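Local coordinates for uncharacterized protein (Bacteroides fragilis, PDB 3EUR), which is of unknown function but has a thioredoxin-like fold and carries a CxxC sequence, consistent with a role in thiol-disulfide chemistry, at residues Val58-Gly61 with Phe62-Ala65; Gly96-Lys99 with Glu100-Lys104. All coordinates share one frame; numbering follows the deposited sequence. Where two conformers were deposited one is given.

Contact 1. Residues Val58-Gly61 with Phe62-Ala65; sequences VING and FTAA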
ATOM      1  N   VAL A  58      -7.945  10.831 -10.721  1.00  7.62           N
ATOM      2  CA  VAL A  58      -7.981  11.390  -9.384  1.00  8.19           C
ATOM      3  C   VAL A  58      -6.725  11.103  -8.595  1.00  8.32           C
ATOM      4  O   VAL A  58      -6.123  11.984  -7.984  1.00  8.54           O
ATOM      5  CB  VAL A  58      -9.247  10.992  -8.608  1.00  9.22           C
ATOM      6  CG1 VAL A  58      -9.135  11.315  -7.140  1.00 10.01           C
ATOM      7  CG2 VAL A  58     -10.471  11.591  -9.261  1.00  9.97           C
ATOM      8  N   ILE A  59      -6.294   9.858  -8.604  1.00  8.90           N
ATOM      9  CA  ILE A  59      -5.108   9.530  -7.826  1.00 10.80           C
ATOM     10  C   ILE A  59      -3.905  10.246  -8.387  1.00 10.38           C
ATOM     11  O   ILE A  59      -3.072  10.748  -7.611  1.00 11.64           O
ATOM     12  CB  ILE A  59      -4.932   8.003  -7.703  1.00 13.41           C
ATOM     13  CG1 ILE A  59      -6.095   7.459  -6.785  1.00 17.82           C
ATOM     14  CG2 ILE A  59      -3.523   7.659  -7.188  1.00 16.48           C
ATOM     15  CD1 ILE A  59      -6.455   5.968  -6.710  1.00 19.09           C
ATOM     16  N   ASN A  60      -3.761  10.279  -9.715  0.60  9.91           N
ATOM     17  CA  ASN A  60      -2.641  10.982 -10.386  0.60 10.33           C
ATOM     18  C   ASN A  60      -2.613  12.488 -10.022  0.60  8.81           C
ATOM     19  O   ASN A  60      -1.562  13.080  -9.880  0.60  8.22           O
ATOM     20  CB  ASN A  60      -2.663  10.776 -11.924  0.60 13.15           C
ATOM     21  CG  ASN A  60      -2.005   9.468 -12.326  0.60 14.71           C
ATOM     22  OD1 ASN A  60      -2.592   8.320 -12.180  0.60 18.19           O
ATOM     23  ND2 ASN A  60      -0.735   9.587 -12.610  0.60 14.75           N
ATOM     24  N   GLY A  61      -3.767  13.118  -9.870  1.00  8.24           N
ATOM     25  CA  GLY A  61      -3.779  14.514  -9.473  1.00  7.50           C
ATOM     26  C   GLY A  61      -3.190  14.659  -8.074  1.00  7.00           C
ATOM     27  O   GLY A  61      -2.407  15.584  -7.795  1.00  7.71           O
ATOM     28  N   PHE A  62      -3.579  13.781  -7.171  1.00  7.01           N
ATOM     29  CA  PHE A  62      -3.074  13.840  -5.796  1.00  7.39           C
ATOM     30  C   PHE A  62      -1.575  13.472  -5.686  1.00  7.44           C
ATOM     31  O   PHE A  62      -0.868  14.075  -4.867  1.00  7.85           O
ATOM     32  CB  PHE A  62      -3.901  12.926  -4.894  1.00  7.66           C
ATOM     33  CG  PHE A  62      -5.142  13.609  -4.333  1.00  7.50           C
ATOM     34  CD1 PHE A  62      -6.263  13.833  -5.128  1.00  8.40           C
ATOM     35  CD2 PHE A  62      -5.184  14.057  -3.039  1.00  8.90           C
ATOM     36  CE1 PHE A  62      -7.364  14.456  -4.623  1.00  9.16           C
ATOM     37  CE2 PHE A  62      -6.281  14.657  -2.528  1.00  9.76           C
ATOM     38  CZ  PHE A  62      -7.397  14.894  -3.343  1.00  9.62           C
ATOM     39  N   THR A  63      -1.132  12.501  -6.475  1.00  7.48           N
ATOM     40  CA  THR A  63       0.282  12.171  -6.450  1.00  7.40           C
ATOM     41  C   THR A  63       1.124  13.331  -7.048  1.00  6.99           C
ATOM     42  O   THR A  63       2.182  13.671  -6.523  1.00  8.32           O
ATOM     43  CB  THR A  63       0.600  10.848  -7.088  1.00  7.88           C
ATOM     44  OG1 THR A  63       0.235  10.856  -8.443  1.00 10.58           O
ATOM     45  CG2 THR A  63      -0.041   9.693  -6.398  1.00  9.36           C
ATOM     46  N   ALA A  64       0.647  13.898  -8.144  1.00  7.19           N
ATOM     47  CA  ALA A  64       1.387  14.991  -8.795  1.00  8.09           C
ATOM     48  C   ALA A  64       1.491  16.217  -7.908  1.00  7.91           C
ATOM     49  O   ALA A  64       2.518  16.918  -7.944  1.00  9.99           O
ATOM     50  CB  ALA A  64       0.747  15.347 -10.130  1.00  9.09           C
ATOM     51  N   ALA A  65       0.474  16.462  -7.093  1.00  7.24           N
ATOM     52  CA  ALA A  65       0.469  17.575  -6.154  1.00  7.66           C
ATOM     53  C   ALA A  65       1.235  17.250  -4.860  1.00  7.36           C
ATOM     54  O   ALA A  65       1.273  18.086  -3.982  1.00  8.96           O
ATOM     55  CB  ALA A  65      -0.978  17.985  -5.799  1.00  9.15           C
TER
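Four successive i to i+4 backbone bonds tie V58-G61 to F62-A65, the first from F62 N to V58 O at 3.2 Å, the last from A65 N to G61 O at 3.1 Å and the middle two, T63 N to I59 O and A64 N to N60 O, both 2.9 Å, so V58-A64 form the closing turns of helix 57-64, with A65 just beyond its end. The N-H...O angle falls from 162° at the first of these bonds to 147° at the last, where the helix gives out. F62 lays its ring back along the preceding turn: F62 CD1 comes within 3.4 Å of V58 O, which lies at the ring edge near its plane, and the same CD1 is 4.3 Å from V58 CG1. V58 and F62 thus make one apolar strip, and both reach L140 of helix 133-141. This places helix 57-64 in the thioredoxin-like fold, packed beside helix 133-141 and leading into strand 68-74, whose L68 bonds to the F62 backbone and touches the side chains of F62 and T63. One residue along, I59 CG2 and T63 CG2 meet obliquely at 4.1 Å, while I59 also packs on L133 and V136. With chi1 of 61°, T63 sets OG1 between its own N and carbonyl carbon, facing back along the helix. T63 OG1 lies 3.2 Å from N60 O and 3.4 Å from I59 O.

Contact 2. Residues Gly96-Lys99 with Glu100-Lys104; sequences GYDK and ELVIK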
ATOM      1  N   GLY A  96       7.910  -2.009  -1.106  1.00 12.47           N
ATOM      2  CA  GLY A  96       8.668  -2.782  -0.158  1.00 12.93           C
ATOM      3  C   GLY A  96       8.099  -4.150   0.119  1.00 13.34           C
ATOM      4  O   GLY A  96       6.986  -4.477  -0.274  1.00 13.60           O
ATOM      5  N   TYR A  97       8.902  -4.951   0.796  1.00 12.82           N
ATOM      6  CA  TYR A  97       8.487  -6.263   1.289  1.00 13.55           C
ATOM      7  C   TYR A  97       8.688  -6.363   2.793  1.00 13.17           C
ATOM      8  O   TYR A  97       9.454  -5.634   3.406  1.00 13.09           O
ATOM      9  CB  TYR A  97       9.213  -7.400   0.534  1.00 15.19           C
ATOM     10  CG  TYR A  97      10.709  -7.419   0.707  1.00 15.70           C
ATOM     11  CD1 TYR A  97      11.305  -8.234   1.675  1.00 15.94           C
ATOM     12  CD2 TYR A  97      11.540  -6.670  -0.109  1.00 15.84           C
ATOM     13  CE1 TYR A  97      12.716  -8.287   1.809  1.00 16.77           C
ATOM     14  CE2 TYR A  97      12.929  -6.750   0.006  1.00 17.46           C
ATOM     15  CZ  TYR A  97      13.489  -7.554   0.964  1.00 16.22           C
ATOM     16  OH  TYR A  97      14.877  -7.602   1.045  1.00 20.20           O
ATOM     17  N   ASP A  98       7.979  -7.320   3.372  1.00 14.24           N
ATOM     18  CA  ASP A  98       8.001  -7.564   4.785  1.00 13.64           C
ATOM     19  C   ASP A  98       8.997  -8.675   5.080  1.00 15.86           C
ATOM     20  O   ASP A  98       8.667  -9.863   5.070  1.00 17.11           O
ATOM     21  CB  ASP A  98       6.588  -7.981   5.210  1.00 14.48           C
ATOM     22  CG  ASP A  98       6.415  -8.164   6.716  1.00 13.86           C
ATOM     23  OD1 ASP A  98       7.423  -8.203   7.459  1.00 16.22           O
ATOM     24  OD2 ASP A  98       5.242  -8.365   7.105  1.00 14.85           O
ATOM     25  N   LYS A  99      10.246  -8.272   5.291  1.00 16.21           N
ATOM     26  CA  LYS A  99      11.335  -9.242   5.347  1.00 18.14           C
ATOM     27  C   LYS A  99      11.105 -10.307   6.380  1.00 19.28           C
ATOM     28  O   LYS A  99      11.322 -11.489   6.100  1.00 21.08           O
ATOM     29  CB  LYS A  99      12.667  -8.541   5.618  1.00 17.93           C
ATOM     30  CG  LYS A  99      13.864  -9.554   5.593  1.00 20.73           C
ATOM     31  CD  LYS A  99      15.211  -8.910   5.553  1.00 25.10           C
ATOM     32  CE  LYS A  99      16.306 -10.000   5.749  1.00 26.48           C
ATOM     33  NZ  LYS A  99      17.565  -9.471   6.360  1.00 33.34           N
ATOM     34  N   GLU A 100      10.709  -9.896   7.558  1.00 20.82           N
ATOM     35  CA  GLU A 100      10.538 -10.789   8.690  1.00 23.21           C
ATOM     36  C   GLU A 100       9.168 -11.492   8.743  1.00 21.50           C
ATOM     37  O   GLU A 100       8.893 -12.237   9.675  1.00 23.22           O
ATOM     38  CB  GLU A 100      10.699  -9.945   9.950  1.00 26.10           C
ATOM     39  CG  GLU A 100      11.833  -8.832   9.884  1.00 31.15           C
ATOM     40  CD  GLU A 100      11.462  -7.519   9.082  1.00 36.54           C
ATOM     41  OE1 GLU A 100      10.329  -7.407   8.583  1.00 38.22           O
ATOM     42  OE2 GLU A 100      12.322  -6.590   8.932  1.00 41.72           O
ATOM     43  N   LEU A 101       8.292 -11.181   7.790  1.00 19.04           N
ATOM     44  CA  LEU A 101       6.921 -11.711   7.751  1.00 17.45           C
ATOM     45  C   LEU A 101       6.111 -11.369   9.001  1.00 17.06           C
ATOM     46  O   LEU A 101       5.320 -12.167   9.519  1.00 18.68           O
ATOM     47  CB  LEU A 101       6.939 -13.231   7.531  1.00 18.80           C
ATOM     48  CG  LEU A 101       7.762 -13.653   6.318  1.00 19.29           C
ATOM     49  CD1 LEU A 101       7.869 -15.199   6.311  1.00 23.30           C
ATOM     50  CD2 LEU A 101       7.184 -13.129   4.998  1.00 21.36           C
ATOM     51  N   VAL A 102       6.273 -10.167   9.493  1.00 17.04           N
ATOM     52  CA  VAL A 102       5.608  -9.693  10.679  1.00 16.92           C
ATOM     53  C   VAL A 102       4.101  -9.525  10.500  1.00 15.65           C
ATOM     54  O   VAL A 102       3.307  -9.890  11.357  1.00 17.21           O
ATOM     55  CB  VAL A 102       6.316  -8.463  11.242  1.00 16.89           C
ATOM     56  CG1 VAL A 102       5.638  -7.999  12.473  1.00 17.44           C
ATOM     57  CG2 VAL A 102       7.819  -8.747  11.516  1.00 21.01           C
ATOM     58  N   ILE A 103       3.698  -8.958   9.373  1.00 14.47           N
ATOM     59  CA  ILE A 103       2.285  -8.766   9.130  1.00 13.51           C
ATOM     60  C   ILE A 103       1.536 -10.104   9.199  1.00 14.60           C
ATOM     61  O   ILE A 103       0.503 -10.189   9.863  1.00 14.92           O
ATOM     62  CB  ILE A 103       2.014  -8.033   7.790  1.00 13.47           C
ATOM     63  CG1 ILE A 103       2.559  -6.592   7.815  1.00 13.52           C
ATOM     64  CG2 ILE A 103       0.538  -8.067   7.478  1.00 13.66           C
ATOM     65  CD1 ILE A 103       2.656  -5.934   6.459  1.00 14.23           C
ATOM     66  N   LYS A 104       2.090 -11.116   8.554  1.00 15.13           N
ATOM     67  CA  LYS A 104       1.481 -12.453   8.634  1.00 18.46           C
ATOM     68  C   LYS A 104       1.602 -13.027  10.025  1.00 18.98           C
ATOM     69  O   LYS A 104       0.601 -13.482  10.623  1.00 21.45           O
ATOM     70  CB  LYS A 104       2.287 -13.390   7.772  1.00 20.86           C
ATOM     71  CG  LYS A 104       1.976 -13.298   6.398  1.00 24.07           C
ATOM     72  CD  LYS A 104       2.798 -14.354   5.538  1.00 27.73           C
ATOM     73  CE  LYS A 104       1.974 -15.483   5.093  1.00 29.76           C
ATOM     74  NZ  LYS A 104       2.373 -15.901   3.696  1.00 29.74           N
TER
HETATM   75  O   HOH W   1       4.068 -10.780   6.612  1.00 16.35           O
HETATM   76  O   HOH W   2      10.924  -5.570   6.291  1.00 15.30           O
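D98 OD2 is gripped twice: I103 N donates to it at 2.8 Å on its syn lone pair, and water 1 donates at 2.7 Å while accepting from K104 N. The other oxygen, D98 OD1, takes V102 N at 3.1 Å, also on the syn side but 27° out of the carboxylate plane. A CG anti to the backbone N (chi1 -175°) carries the carboxylate to the start of helix 102-105, where its charge probably also suits the helix dipole. I103 CG1 lies 3.3 Å from D98 OD2, flanking the acceptor with hydrocarbon. The main chain reaches this point through a type I turn, closed by L101 N to D98 O at 3.0 Å, with L101 at the N-cap position. E100 folds back at chi2, bringing E100 OE1 to 3.2 Å from D98 OD1; two acidic groups so close may raise the proton affinity of one. Water 2 accepts from K99 N and lies 3.0 Å from E100 OE1. Around the turn, I103 packs on I73 of strand 68-74 and on F14, K104 NZ forms salt bridges to D76 and E77, and strand 94-97 runs between strands 15-18 and 68-74.

Contact 1 comes first along the chain and closes before contact 2 opens. Their centres are 28 Å apart, on opposite sides of the centre of the chain, and their nearest atoms stay about 15 Å from each other. Strand 68-74 is touched by both contacts: L68, at its beginning, meets F62 and T63 of contact 1, whereas I73, near its end, meets I103 of contact 2. One contact thus completes a helix just before the strand, and the other joins the neighbouring parallel strand 94-97 to a short helix. Both belong to the thioredoxin-like fold, and they lie at opposite ends of strand 68-74, in the middle of the mixed sheet.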